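Predicted ATPase of the ABC class (Vibrio vulnificus, PDB 5D6A) binds the ATP analogue AMP-PNP and is probably an ATP-hydrolysing P-loop enzyme of the ABC class, with an unestablished cellular role. Local coordinates at residues I215-A220 with L225-A230; T261-V264 with G270-T273; A277-I282 with A300-A305; Y283-I286 with G290-Y293. All coordinates share one frame; numbering follows the deposited sequence.

Interaction 1: residues I215-A220 with L225-A230; sequences ILPRVA and LPMKDA. With ANP (phosphoaminophosphonic acid-adenylate ester), chain C.
P217 and M227 meet through both backbone and side chain. The amide of M227 donates to the carbonyl of P217, M227 N to P217 O at 3.0 Å, and one step further V219 N reaches L225 O at 2.9 Å. These two bonds bracket R218 and P226, a non-hydrogen-bonded antiparallel pair in which the proline has no N-H to give. R218 bends at chi2 and chi3 (-39° and -61°), which curls the guanidinium back over P226 and lays P226 CA against one of its faces. From there NH1 donates to the carbonyl of its own neighbour L216, NH1 to O 3.2 Å; the oxygen lies in the guanidinium plane, while the nitrogen stands well above the carbonyl plane. NH2 has its charged partner in D289 and also bonds the backbone O of D224. Beside this polar edge I215 CG2 rests on A230 CB, and P217 CG approaches the same methyl at 3.8 Å. The ends that point on from here meet the nucleotide: P217 CG sits 3.5 Å from C5 of the adenine, M227 SE 3.6 Å from its N3 and A230 CB 3.6 Å from its N1, all over one face of the base. V231 O, just beyond, accepts a hydrogen bond from AMP-PNP. The arrangement is a hairpin-like pair of loops flanking strand 223-224, forming the apolar cover of an adenine pocket in a P-loop ATPase domain.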
loop_
_atom_site.group_PDB
_atom_site.type_symbol
_atom_site.label_atom_id
_atom_site.label_comp_id
_atom_site.label_asym_id
_atom_site.label_seq_id
_atom_site.Cartn_x
_atom_site.Cartn_y
_atom_site.Cartn_z
ATOM N N ILE A 215 8.791 5.153 -25.507
ATOM C CA ILE A 215 9.596 4.450 -24.521
ATOM C C ILE A 215 8.641 4.104 -23.382
ATOM O O ILE A 215 8.246 4.969 -22.598
ATOM C CB ILE A 215 10.789 5.293 -24.041
ATOM C CG1 ILE A 215 11.690 5.633 -25.230
ATOM C CG2 ILE A 215 11.589 4.535 -22.993
ATOM C CD1 ILE A 215 12.922 6.433 -24.867
ATOM N N LEU A 216 8.265 2.830 -23.315
ATOM C CA LEU A 216 7.302 2.341 -22.328
ATOM C C LEU A 216 7.870 2.053 -20.924
ATOM O O LEU A 216 7.310 2.522 -19.935
ATOM C CB LEU A 216 6.604 1.086 -22.871
ATOM C CG LEU A 216 6.018 1.204 -24.284
ATOM C CD1 LEU A 216 5.362 -0.101 -24.706
ATOM C CD2 LEU A 216 5.032 2.352 -24.378
ATOM N N PRO A 217 8.981 1.294 -20.826
ATOM C CA PRO A 217 9.512 0.970 -19.494
ATOM C C PRO A 217 10.037 2.173 -18.715
ATOM O O PRO A 217 10.596 3.098 -19.310
ATOM C CB PRO A 217 10.669 0.019 -19.807
ATOM C CG PRO A 217 11.134 0.449 -21.150
ATOM C CD PRO A 217 9.878 0.814 -21.892
ATOM N N ARG A 218 9.858 2.140 -17.391
ATOM C CA ARG A 218 10.322 3.212 -16.519
ATOM C C ARG A 218 11.690 2.807 -15.981
ATOM O O ARG A 218 12.101 1.661 -16.155
ATOM C CB ARG A 218 9.341 3.457 -15.365
ATOM C CG ARG A 218 7.862 3.446 -15.747
ATOM C CD ARG A 218 7.570 4.116 -17.086
ATOM N NE ARG A 218 7.943 5.523 -17.146
ATOM C CZ ARG A 218 7.997 6.234 -18.270
ATOM N NH1 ARG A 218 7.739 5.669 -19.446
ATOM N NH2 ARG A 218 8.339 7.515 -18.227
ATOM N N VAL A 219 12.396 3.727 -15.326
ATOM C CA VAL A 219 13.730 3.401 -14.806
ATOM C C VAL A 219 13.657 2.264 -13.791
ATOM O O VAL A 219 14.526 1.390 -13.763
ATOM C CB VAL A 219 14.469 4.616 -14.179
ATOM C CG1 VAL A 219 14.586 5.753 -15.184
ATOM C CG2 VAL A 219 13.783 5.105 -12.917
ATOM N N ALA A 220 12.609 2.272 -12.973
ATOM C CA ALA A 220 12.425 1.245 -11.954
ATOM C C ALA A 220 10.968 1.187 -11.521
ATOM O O ALA A 220 10.145 1.977 -11.983
ATOM C CB ALA A 220 13.323 1.528 -10.759
ATOM N N LEU A 225 9.813 7.951 -14.139
ATOM C CA LEU A 225 10.615 8.493 -15.248
ATOM C C LEU A 225 10.958 7.375 -16.225
ATOM O O LEU A 225 10.982 6.211 -15.838
ATOM C CB LEU A 225 11.893 9.165 -14.729
ATOM C CG LEU A 225 11.755 10.549 -14.083
ATOM C CD1 LEU A 225 10.696 10.580 -12.994
ATOM C CD2 LEU A 225 13.102 10.989 -13.531
ATOM N N PRO A 226 11.242 7.724 -17.491
ATOM C CA PRO A 226 11.527 6.708 -18.506
ATOM C C PRO A 226 12.920 6.099 -18.440
ATOM O O PRO A 226 13.873 6.760 -18.031
ATOM C CB PRO A 226 11.387 7.483 -19.812
ATOM C CG PRO A 226 11.814 8.864 -19.459
ATOM C CD PRO A 226 11.364 9.088 -18.039
HETATM N N MSE A 227 13.019 4.845 -18.869
HETATM C CA MSE A 227 14.287 4.130 -18.910
HETATM C C MSE A 227 15.078 4.626 -20.084
HETATM O O MSE A 227 14.548 4.723 -21.194
HETATM C CB MSE A 227 14.011 2.640 -19.102
HETATM C CG MSE A 227 15.280 1.793 -19.173
HETATM SE SE MSE A 227 14.795 -0.049 -19.678
HETATM C CE MSE A 227 14.318 -0.686 -17.875
ATOM N N LYS A 228 16.346 4.963 -19.855
ATOM C CA LYS A 228 17.206 5.410 -20.944
ATOM C C LYS A 228 17.868 4.160 -21.516
ATOM O O LYS A 228 18.183 3.223 -20.776
ATOM C CB LYS A 228 18.257 6.424 -20.473
ATOM C CG LYS A 228 19.405 5.849 -19.654
ATOM C CD LYS A 228 20.445 6.916 -19.342
ATOM C CE LYS A 228 21.716 6.316 -18.756
ATOM N NZ LYS A 228 21.477 5.564 -17.494
ATOM N N ASP A 229 18.074 4.148 -22.828
ATOM C CA ASP A 229 18.661 2.997 -23.516
ATOM C C ASP A 229 17.709 1.809 -23.417
ATOM O O ASP A 229 18.056 0.756 -22.885
ATOM C CB ASP A 229 20.048 2.634 -22.956
ATOM C CG ASP A 229 21.051 3.775 -23.073
ATOM O OD1 ASP A 229 22.203 3.595 -22.622
ATOM O OD2 ASP A 229 20.695 4.849 -23.609
ATOM N N ALA A 230 16.494 2.007 -23.919
ATOM C CA ALA A 230 15.470 0.973 -23.932
ATOM C C ALA A 230 15.103 0.662 -25.373
ATOM O O ALA A 230 15.396 1.445 -26.275
ATOM C CB ALA A 230 14.243 1.437 -23.167
HETATM P PG ANP C . 3.353 -9.440 -16.366
HETATM O O1G ANP C . 2.323 -8.648 -17.132
HETATM O O2G ANP C . 3.233 -9.301 -14.865
HETATM O O3G ANP C . 3.471 -10.861 -16.861
HETATM P PB ANP C . 5.959 -9.299 -17.976
HETATM O O1B ANP C . 5.249 -9.280 -19.295
HETATM O O2B ANP C . 6.462 -10.632 -17.471
HETATM N N3B ANP C . 4.878 -8.659 -16.749
HETATM P PA ANP C . 7.313 -6.872 -17.493
HETATM O O1A ANP C . 6.922 -5.831 -18.507
HETATM O O2A ANP C . 6.605 -6.896 -16.162
HETATM O O3A ANP C . 7.232 -8.333 -18.163
HETATM O "O5'" ANP C . 8.883 -6.737 -17.194
HETATM C "C5'" ANP C . 9.825 -6.712 -18.258
HETATM C "C4'" ANP C . 11.106 -6.030 -17.800
HETATM O "O4'" ANP C . 11.802 -5.544 -18.951
HETATM C "C3'" ANP C . 10.862 -4.827 -16.901
HETATM O "O3'" ANP C . 11.883 -4.744 -15.897
HETATM C "C2'" ANP C . 10.915 -3.639 -17.835
HETATM O "O2'" ANP C . 11.463 -2.482 -17.194
HETATM C "C1'" ANP C . 11.783 -4.117 -18.996
HETATM N N9 ANP C . 11.255 -3.662 -20.305
HETATM C C8 ANP C . 9.973 -3.721 -20.728
HETATM N N7 ANP C . 9.863 -3.209 -21.980
HETATM C C5 ANP C . 11.089 -2.818 -22.373
HETATM C C6 ANP C . 11.679 -2.197 -23.581
HETATM N N6 ANP C . 10.907 -1.887 -24.647
HETATM N N1 ANP C . 13.010 -1.953 -23.582
HETATM C C2 ANP C . 13.795 -2.258 -22.526
HETATM N N3 ANP C . 13.313 -2.824 -21.399
HETATM C C4 ANP C . 11.999 -3.121 -21.267
#

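Interaction 2: residues T261-V264 with G270-T273; sequences TLIV and GKST. With ANP (phosphoaminophosphonic acid-adenylate ester), chain C.
K271 runs its aliphatic chain past the end of strand 260-264: its CD lies 3.4 Å from V264 C, and I263 CG2 packs on K271 CB at 3.9 Å. The isoleucine and the lysine run past each other heading opposite ways. Bends at chi3 and chi4 (-65° and -62°) turn the lysine's tip back to the phosphates, where NZ bonds O1B of AMP-PNP at 3.0 Å and, weakly, O3G. The same O1B takes the backbone N of K271 at 2.6 Å, so one beta-phosphate oxygen is gripped by both ends of a single residue. G270 N bonds the bridging O3A at 3.2 Å, and its link to O1B is weak. At the alpha-phosphate, O1A is held by T273 twice, from OG1 at 2.6 Å and from the backbone N at 3.2 Å. Further out, G266 O accepts from NZ and fixes the lysine's tip from the protein side. I263 leans on I406 and V408 of strand 404-408, and V264 on V422 and Q424 of strand 421-425, so the strand behind the lysine is set by its neighbours on both sides. This strand-loop-helix, with G265 and the run G270-S272, matches a Walker A P-loop. Amides and the lysine converging on the beta-phosphate would stabilise its negative charge and probably polarise the bonds to the gamma-phosphate.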
loop_
_atom_site.group_PDB
_atom_site.type_symbol
_atom_site.label_atom_id
_atom_site.label_comp_id
_atom_site.label_asym_id
_atom_site.label_seq_id
_atom_site.Cartn_x
_atom_site.Cartn_y
_atom_site.Cartn_z
ATOM N N THR A 261 -8.962 -7.423 -26.560
ATOM C CA THR A 261 -7.582 -7.482 -27.028
ATOM C C THR A 261 -6.713 -8.170 -25.977
ATOM O O THR A 261 -6.694 -7.766 -24.813
ATOM C CB THR A 261 -7.019 -6.075 -27.303
ATOM O OG1 THR A 261 -7.851 -5.403 -28.258
ATOM C CG2 THR A 261 -5.593 -6.155 -27.844
ATOM N N LEU A 262 -6.000 -9.214 -26.388
ATOM C CA LEU A 262 -5.136 -9.948 -25.476
ATOM C C LEU A 262 -3.678 -9.588 -25.691
ATOM O O LEU A 262 -3.245 -9.339 -26.819
ATOM C CB LEU A 262 -5.314 -11.454 -25.662
ATOM C CG LEU A 262 -6.723 -11.998 -25.440
ATOM C CD1 LEU A 262 -6.727 -13.505 -25.644
ATOM C CD2 LEU A 262 -7.230 -11.637 -24.051
ATOM N N ILE A 263 -2.932 -9.558 -24.593
ATOM C CA ILE A 263 -1.502 -9.279 -24.611
ATOM C C ILE A 263 -0.822 -10.501 -24.004
ATOM O O ILE A 263 -0.782 -10.661 -22.786
ATOM C CB ILE A 263 -1.164 -7.995 -23.829
ATOM C CG1 ILE A 263 -1.812 -6.789 -24.516
ATOM C CG2 ILE A 263 0.345 -7.794 -23.745
ATOM C CD1 ILE A 263 -1.568 -5.468 -23.818
ATOM N N VAL A 264 -0.301 -11.366 -24.867
ATOM C CA VAL A 264 0.327 -12.608 -24.429
ATOM C C VAL A 264 1.847 -12.587 -24.557
ATOM O O VAL A 264 2.443 -11.576 -24.933
ATOM C CB VAL A 264 -0.229 -13.804 -25.228
ATOM C CG1 VAL A 264 -1.736 -13.900 -25.044
ATOM C CG2 VAL A 264 0.120 -13.692 -26.707
ATOM N N GLY A 270 7.636 -7.945 -21.333
ATOM C CA GLY A 270 7.099 -6.585 -21.461
ATOM C C GLY A 270 5.591 -6.423 -21.576
ATOM O O GLY A 270 5.125 -5.418 -22.106
ATOM N N LYS A 271 4.827 -7.389 -21.071
ATOM C CA LYS A 271 3.365 -7.330 -21.151
ATOM C C LYS A 271 2.794 -6.283 -20.201
ATOM O O LYS A 271 1.972 -5.463 -20.607
ATOM C CB LYS A 271 2.738 -8.695 -20.861
ATOM C CG LYS A 271 3.225 -9.810 -21.778
ATOM C CD LYS A 271 2.523 -11.138 -21.509
ATOM C CE LYS A 271 2.820 -11.710 -20.129
ATOM N NZ LYS A 271 4.264 -12.011 -19.939
ATOM N N SER A 272 3.219 -6.316 -18.940
ATOM C CA SER A 272 2.753 -5.334 -17.956
ATOM C C SER A 272 3.208 -3.940 -18.321
ATOM O O SER A 272 2.452 -2.985 -18.168
ATOM C CB SER A 272 3.247 -5.657 -16.547
ATOM O OG SER A 272 2.545 -6.749 -15.993
ATOM N N THR A 273 4.444 -3.821 -18.798
ATOM C CA THR A 273 4.991 -2.523 -19.182
ATOM C C THR A 273 4.122 -1.869 -20.256
ATOM O O THR A 273 3.885 -0.658 -20.221
ATOM C CB THR A 273 6.440 -2.649 -19.679
ATOM O OG1 THR A 273 7.251 -3.210 -18.639
ATOM C CG2 THR A 273 6.999 -1.289 -20.074
HETATM P PG ANP C . 3.353 -9.440 -16.366
HETATM O O1G ANP C . 2.323 -8.648 -17.132
HETATM O O2G ANP C . 3.233 -9.301 -14.865
HETATM O O3G ANP C . 3.471 -10.861 -16.861
HETATM P PB ANP C . 5.959 -9.299 -17.976
HETATM O O1B ANP C . 5.249 -9.280 -19.295
HETATM O O2B ANP C . 6.462 -10.632 -17.471
HETATM N N3B ANP C . 4.878 -8.659 -16.749
HETATM P PA ANP C . 7.313 -6.872 -17.493
HETATM O O1A ANP C . 6.922 -5.831 -18.507
HETATM O O2A ANP C . 6.605 -6.896 -16.162
HETATM O O3A ANP C . 7.232 -8.333 -18.163
HETATM O "O5'" ANP C . 8.883 -6.737 -17.194
HETATM C "C5'" ANP C . 9.825 -6.712 -18.258
HETATM C "C4'" ANP C . 11.106 -6.030 -17.800
HETATM O "O4'" ANP C . 11.802 -5.544 -18.951
HETATM C "C3'" ANP C . 10.862 -4.827 -16.901
HETATM O "O3'" ANP C . 11.883 -4.744 -15.897
HETATM C "C2'" ANP C . 10.915 -3.639 -17.835
HETATM O "O2'" ANP C . 11.463 -2.482 -17.194
HETATM C "C1'" ANP C . 11.783 -4.117 -18.996
HETATM N N9 ANP C . 11.255 -3.662 -20.305
HETATM C C8 ANP C . 9.973 -3.721 -20.728
HETATM N N7 ANP C . 9.863 -3.209 -21.980
HETATM C C5 ANP C . 11.089 -2.818 -22.373
HETATM C C6 ANP C . 11.679 -2.197 -23.581
HETATM N N6 ANP C . 10.907 -1.887 -24.647
HETATM N N1 ANP C . 13.010 -1.953 -23.582
HETATM C C2 ANP C . 13.795 -2.258 -22.526
HETATM N N3 ANP C . 13.313 -2.824 -21.399
HETATM C C4 ANP C . 11.999 -3.121 -21.267
#

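Interaction 3: residues A277-I282 with A300-A305; sequences AIERSI and AMKIRA
The carboxylate of E279 is the flat group that reaches across to K302; it comes up to the lysine's methylenes, and the exact placing of its OE1 is doubtful, because the modelled oxygen is pressed too near that chain. The two side chains cross at an angle, E279 CD lying 3.8 Å from K302 CD. As modelled, E279 OE1 and K302 NZ are 4.4 Å apart, beyond a salt bridge, though the place of OE1 is unsure; the opposite charges may still attract weakly. Beyond CG the glutamate runs out nearly straight (chi2 -178°), which carries the carboxylate from the helix toward the strand. The ammonium of K302 has its charged partner in E501, outside both segments. Both side chains also touch L359 of strand 357-361. The other touch is apolar, I282 CG2 on A300 CB at 4.2 Å, where the chain has left the helix. The same I282 CG2 lies 4.1 Å from A300 O, which places this methyl against both the alanine's side chain and its carbonyl. Q502 threads between the parts: it bonds E279 O and A300 O through NE2 and K302 N through OE1. The contact thus lays the C-terminal end of helix 271-280 against strand 301-302, an outermost strand of the central mixed sheet, in the layered alpha/beta manner of P-loop ATPase domains.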
loop_
_atom_site.group_PDB
_atom_site.type_symbol
_atom_site.label_atom_id
_atom_site.label_comp_id
_atom_site.label_asym_id
_atom_site.label_seq_id
_atom_site.Cartn_x
_atom_site.Cartn_y
_atom_site.Cartn_z
ATOM N N ALA A 277 1.616 1.413 -19.525
ATOM C CA ALA A 277 1.665 2.628 -20.327
ATOM C C ALA A 277 0.264 2.991 -20.804
ATOM O O ALA A 277 -0.101 4.166 -20.848
ATOM C CB ALA A 277 2.598 2.443 -21.511
ATOM N N ILE A 278 -0.521 1.975 -21.150
ATOM C CA ILE A 278 -1.887 2.185 -21.609
ATOM C C ILE A 278 -2.763 2.709 -20.472
ATOM O O ILE A 278 -3.464 3.705 -20.647
ATOM C CB ILE A 278 -2.492 0.893 -22.206
ATOM C CG1 ILE A 278 -1.744 0.506 -23.485
ATOM C CG2 ILE A 278 -3.967 1.082 -22.539
ATOM C CD1 ILE A 278 -2.169 -0.822 -24.075
ATOM N N GLU A 279 -2.703 2.062 -19.307
ATOM C CA GLU A 279 -3.528 2.472 -18.161
ATOM C C GLU A 279 -3.216 3.901 -17.739
ATOM O O GLU A 279 -4.109 4.621 -17.288
ATOM C CB GLU A 279 -3.343 1.539 -16.953
ATOM C CG GLU A 279 -2.109 1.839 -16.111
ATOM C CD GLU A 279 -1.917 0.883 -14.954
ATOM O OE1 GLU A 279 -2.253 -0.306 -15.098
ATOM O OE2 GLU A 279 -1.391 1.315 -13.909
ATOM N N ARG A 280 -1.952 4.305 -17.874
ATOM C CA ARG A 280 -1.545 5.659 -17.493
ATOM C C ARG A 280 -1.750 6.689 -18.594
ATOM O O ARG A 280 -1.748 7.888 -18.329
ATOM C CB ARG A 280 -0.103 5.686 -16.986
ATOM C CG ARG A 280 0.034 4.986 -15.651
ATOM C CD ARG A 280 1.189 5.518 -14.831
ATOM N NE ARG A 280 0.917 5.297 -13.413
ATOM C CZ ARG A 280 0.078 6.042 -12.684
ATOM N NH1 ARG A 280 -0.596 7.053 -13.234
ATOM N NH2 ARG A 280 -0.109 5.764 -11.398
ATOM N N SER A 281 -1.947 6.224 -19.821
ATOM C CA SER A 281 -2.193 7.132 -20.937
ATOM C C SER A 281 -3.574 7.789 -20.863
ATOM O O SER A 281 -3.967 8.505 -21.781
ATOM C CB SER A 281 -1.992 6.414 -22.267
ATOM O OG SER A 281 -0.631 6.037 -22.410
ATOM N N ILE A 282 -4.316 7.521 -19.787
ATOM C CA ILE A 282 -5.600 8.201 -19.576
ATOM C C ILE A 282 -5.295 9.662 -19.259
ATOM O O ILE A 282 -6.167 10.524 -19.358
ATOM C CB ILE A 282 -6.435 7.596 -18.425
ATOM C CG1 ILE A 282 -5.647 7.626 -17.105
ATOM C CG2 ILE A 282 -6.878 6.179 -18.771
ATOM C CD1 ILE A 282 -6.413 7.081 -15.921
ATOM N N ALA A 300 -11.100 4.412 -19.178
ATOM C CA ALA A 300 -10.523 3.080 -18.955
ATOM C C ALA A 300 -10.178 2.840 -17.485
ATOM O O ALA A 300 -9.449 3.624 -16.875
ATOM C CB ALA A 300 -9.292 2.887 -19.824
HETATM N N MSE A 301 -10.706 1.749 -16.929
HETATM C CA MSE A 301 -10.487 1.396 -15.525
HETATM C C MSE A 301 -9.815 0.065 -15.390
HETATM O O MSE A 301 -10.298 -0.936 -15.915
HETATM C CB MSE A 301 -11.844 1.324 -14.820
HETATM C CG MSE A 301 -11.776 0.783 -13.386
HETATM SE SE MSE A 301 -10.718 1.961 -12.206
HETATM C CE MSE A 301 -11.931 3.508 -12.233
ATOM N N LYS A 302 -8.695 0.035 -14.676
ATOM C CA LYS A 302 -7.996 -1.215 -14.442
ATOM C C LYS A 302 -8.560 -1.830 -13.183
ATOM O O LYS A 302 -8.585 -1.198 -12.129
ATOM C CB LYS A 302 -6.486 -1.016 -14.311
ATOM C CG LYS A 302 -5.718 -2.321 -14.123
ATOM C CD LYS A 302 -4.239 -2.135 -14.412
ATOM C CE LYS A 302 -3.442 -3.431 -14.330
ATOM N NZ LYS A 302 -3.381 -4.008 -12.958
ATOM N N ILE A 303 -9.030 -3.062 -13.305
ATOM C CA ILE A 303 -9.601 -3.759 -12.173
ATOM C C ILE A 303 -8.682 -4.902 -11.770
ATOM O O ILE A 303 -8.038 -5.527 -12.611
ATOM C CB ILE A 303 -11.030 -4.268 -12.471
ATOM C CG1 ILE A 303 -11.034 -5.302 -13.600
ATOM C CG2 ILE A 303 -11.938 -3.101 -12.839
ATOM C CD1 ILE A 303 -12.412 -5.839 -13.924
ATOM N N ARG A 304 -8.618 -5.143 -10.468
ATOM C CA ARG A 304 -7.792 -6.192 -9.900
ATOM C C ARG A 304 -8.509 -6.725 -8.674
ATOM O O ARG A 304 -9.617 -6.286 -8.357
ATOM C CB ARG A 304 -6.416 -5.640 -9.515
ATOM C CG ARG A 304 -6.455 -4.502 -8.503
ATOM C CD ARG A 304 -5.060 -3.994 -8.182
ATOM N NE ARG A 304 -4.223 -5.029 -7.578
ATOM C CZ ARG A 304 -2.925 -4.891 -7.313
ATOM N NH1 ARG A 304 -2.254 -5.895 -6.766
ATOM N NH2 ARG A 304 -2.290 -3.755 -7.598
ATOM N N ALA A 305 -7.880 -7.666 -7.983
ATOM C CA ALA A 305 -8.477 -8.235 -6.788
ATOM C C ALA A 305 -8.140 -7.387 -5.566
ATOM O O ALA A 305 -7.003 -6.952 -5.397
ATOM C CB ALA A 305 -7.994 -9.662 -6.589
#

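Interaction 4: residues Y283-I286 with G290-Y293; sequences YNHI and GREY
H285 and R291 form the stacked part of this contact. The guanidinium lies on the imidazole with centres 4.0 Å apart and planes turned 28° from each other, so the fit is flat but not exactly parallel. H285 NE2 stands over the middle of the guanidinium, 3.5 Å above its plane, whereas R291 NE comes over the ring nearer its rim. On the closest side R291 NH2 is 3.5 Å from H285 CD2. The arginine bends at chi3 (-66°) to bring its flat end across the ring.

Charge pairs then fix the arginine in rotation: NE pairs with D289 and NH1 with D224, two carboxylates that would offset its positive charge beside the histidine. The fold here is a loop leading from the short, weakly bonded strand 284-285, which pairs antiparallel with strand 124-125 through N284 and V125, back toward strand 294-296. That pairing ties the P-loop domain to the N-terminal family region.

Hydrogen bonding within the loop comes from E292: a bend at chi2 (-76°) turns its carboxylate back to the amide of G290, which OE1 takes on its syn lone pair, N to OE1 2.8 Å; OE2 has a weak bond from G288 N.

Van der Waals contacts complete the set. E292 CB lies 3.4 Å from both H285 O and I286 O, filling the angle between the two carbonyls.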
loop_
_atom_site.group_PDB
_atom_site.type_symbol
_atom_site.label_atom_id
_atom_site.label_comp_id
_atom_site.label_asym_id
_atom_site.label_seq_id
_atom_site.Cartn_x
_atom_site.Cartn_y
_atom_site.Cartn_z
ATOM N N TYR A 283 -4.052 9.916 -18.846
ATOM C CA TYR A 283 -3.577 11.264 -18.570
ATOM C C TYR A 283 -2.592 11.662 -19.655
ATOM O O TYR A 283 -2.048 10.807 -20.352
ATOM C CB TYR A 283 -2.829 11.343 -17.237
ATOM C CG TYR A 283 -3.588 10.879 -16.023
ATOM C CD1 TYR A 283 -4.625 11.637 -15.493
ATOM C CD2 TYR A 283 -3.227 9.713 -15.365
ATOM C CE1 TYR A 283 -5.307 11.223 -14.364
ATOM C CE2 TYR A 283 -3.900 9.292 -14.235
ATOM C CZ TYR A 283 -4.938 10.050 -13.737
ATOM O OH TYR A 283 -5.608 9.636 -12.611
ATOM N N ASN A 284 -2.356 12.962 -19.780
ATOM C CA ASN A 284 -1.393 13.487 -20.732
ATOM C C ASN A 284 -0.036 13.541 -20.041
ATOM O O ASN A 284 0.038 13.820 -18.845
ATOM C CB ASN A 284 -1.794 14.892 -21.182
ATOM C CG ASN A 284 -3.152 14.929 -21.858
ATOM O OD1 ASN A 284 -3.560 13.978 -22.526
ATOM N ND2 ASN A 284 -3.856 16.040 -21.696
ATOM N N HIS A 285 1.032 13.265 -20.786
ATOM C CA HIS A 285 2.382 13.307 -20.223
ATOM C C HIS A 285 3.239 14.399 -20.855
ATOM O O HIS A 285 2.968 14.857 -21.968
ATOM C CB HIS A 285 3.067 11.945 -20.340
ATOM C CG HIS A 285 2.491 10.908 -19.424
ATOM N ND1 HIS A 285 1.457 10.075 -19.794
ATOM C CD2 HIS A 285 2.797 10.583 -18.144
ATOM C CE1 HIS A 285 1.157 9.277 -18.786
ATOM N NE2 HIS A 285 1.954 9.566 -17.773
ATOM N N ILE A 286 4.275 14.804 -20.123
ATOM C CA ILE A 286 5.182 15.859 -20.572
ATOM C C ILE A 286 6.104 15.374 -21.684
ATOM O O ILE A 286 6.267 14.168 -21.870
ATOM C CB ILE A 286 6.050 16.397 -19.412
ATOM C CG1 ILE A 286 7.028 15.321 -18.908
ATOM C CG2 ILE A 286 5.167 16.919 -18.284
ATOM C CD1 ILE A 286 7.916 15.779 -17.772
ATOM N N GLY A 290 8.394 9.801 -22.836
ATOM C CA GLY A 290 8.369 8.519 -23.529
ATOM C C GLY A 290 6.955 8.050 -23.830
ATOM O O GLY A 290 6.752 7.200 -24.697
ATOM N N ARG A 291 5.974 8.607 -23.117
ATOM C CA ARG A 291 4.569 8.239 -23.297
ATOM C C ARG A 291 3.700 9.399 -23.798
ATOM O O ARG A 291 2.495 9.224 -23.990
ATOM C CB ARG A 291 4.004 7.737 -21.965
ATOM C CG ARG A 291 4.692 6.495 -21.423
ATOM C CD ARG A 291 4.320 6.230 -19.972
ATOM N NE ARG A 291 4.836 7.280 -19.091
ATOM C CZ ARG A 291 4.718 7.291 -17.765
ATOM N NH1 ARG A 291 4.100 6.303 -17.125
ATOM N NH2 ARG A 291 5.234 8.300 -17.071
ATOM N N GLU A 292 4.300 10.569 -24.025
ATOM C CA GLU A 292 3.523 11.747 -24.456
ATOM C C GLU A 292 2.788 11.598 -25.799
ATOM O O GLU A 292 2.050 12.494 -26.196
ATOM C CB GLU A 292 4.368 13.040 -24.458
ATOM C CG GLU A 292 5.475 13.155 -25.507
ATOM C CD GLU A 292 6.714 12.338 -25.200
ATOM O OE1 GLU A 292 6.655 11.422 -24.349
ATOM O OE2 GLU A 292 7.760 12.619 -25.822
ATOM N N TYR A 293 3.008 10.494 -26.507
ATOM C CA TYR A 293 2.282 10.260 -27.753
ATOM C C TYR A 293 1.511 8.947 -27.690
ATOM O O TYR A 293 1.306 8.273 -28.702
ATOM C CB TYR A 293 3.197 10.358 -28.976
ATOM C CG TYR A 293 3.565 11.787 -29.297
ATOM C CD1 TYR A 293 2.664 12.617 -29.958
ATOM C CD2 TYR A 293 4.804 12.313 -28.940
ATOM C CE1 TYR A 293 2.983 13.932 -30.254
ATOM C CE2 TYR A 293 5.135 13.628 -29.236
ATOM C CZ TYR A 293 4.219 14.433 -29.891
ATOM O OH TYR A 293 4.535 15.741 -30.192
#

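AMP-PNP joins interactions 1 and 2, whose centres are 17 Å apart: the first covers the adenine and the second holds the phosphates. T273 bridges them, its CG2 packing 3.3 Å from P217 N. Interactions 2 and 3 share helix 271-280, which starts at the phosphates and ends against strand 301-302; both reach the same sheet, and their centres are 12 Å apart. K302 comes within about 8 Å of the nucleotide. Interaction 4, inside the sequence span of interaction 3, meets it where R280 O lies 3.3 Å from H285 CE1. It also meets interaction 1: I215 N probably bonds G290 O at 3.0 Å, and D289 pairs with both R218 and R291.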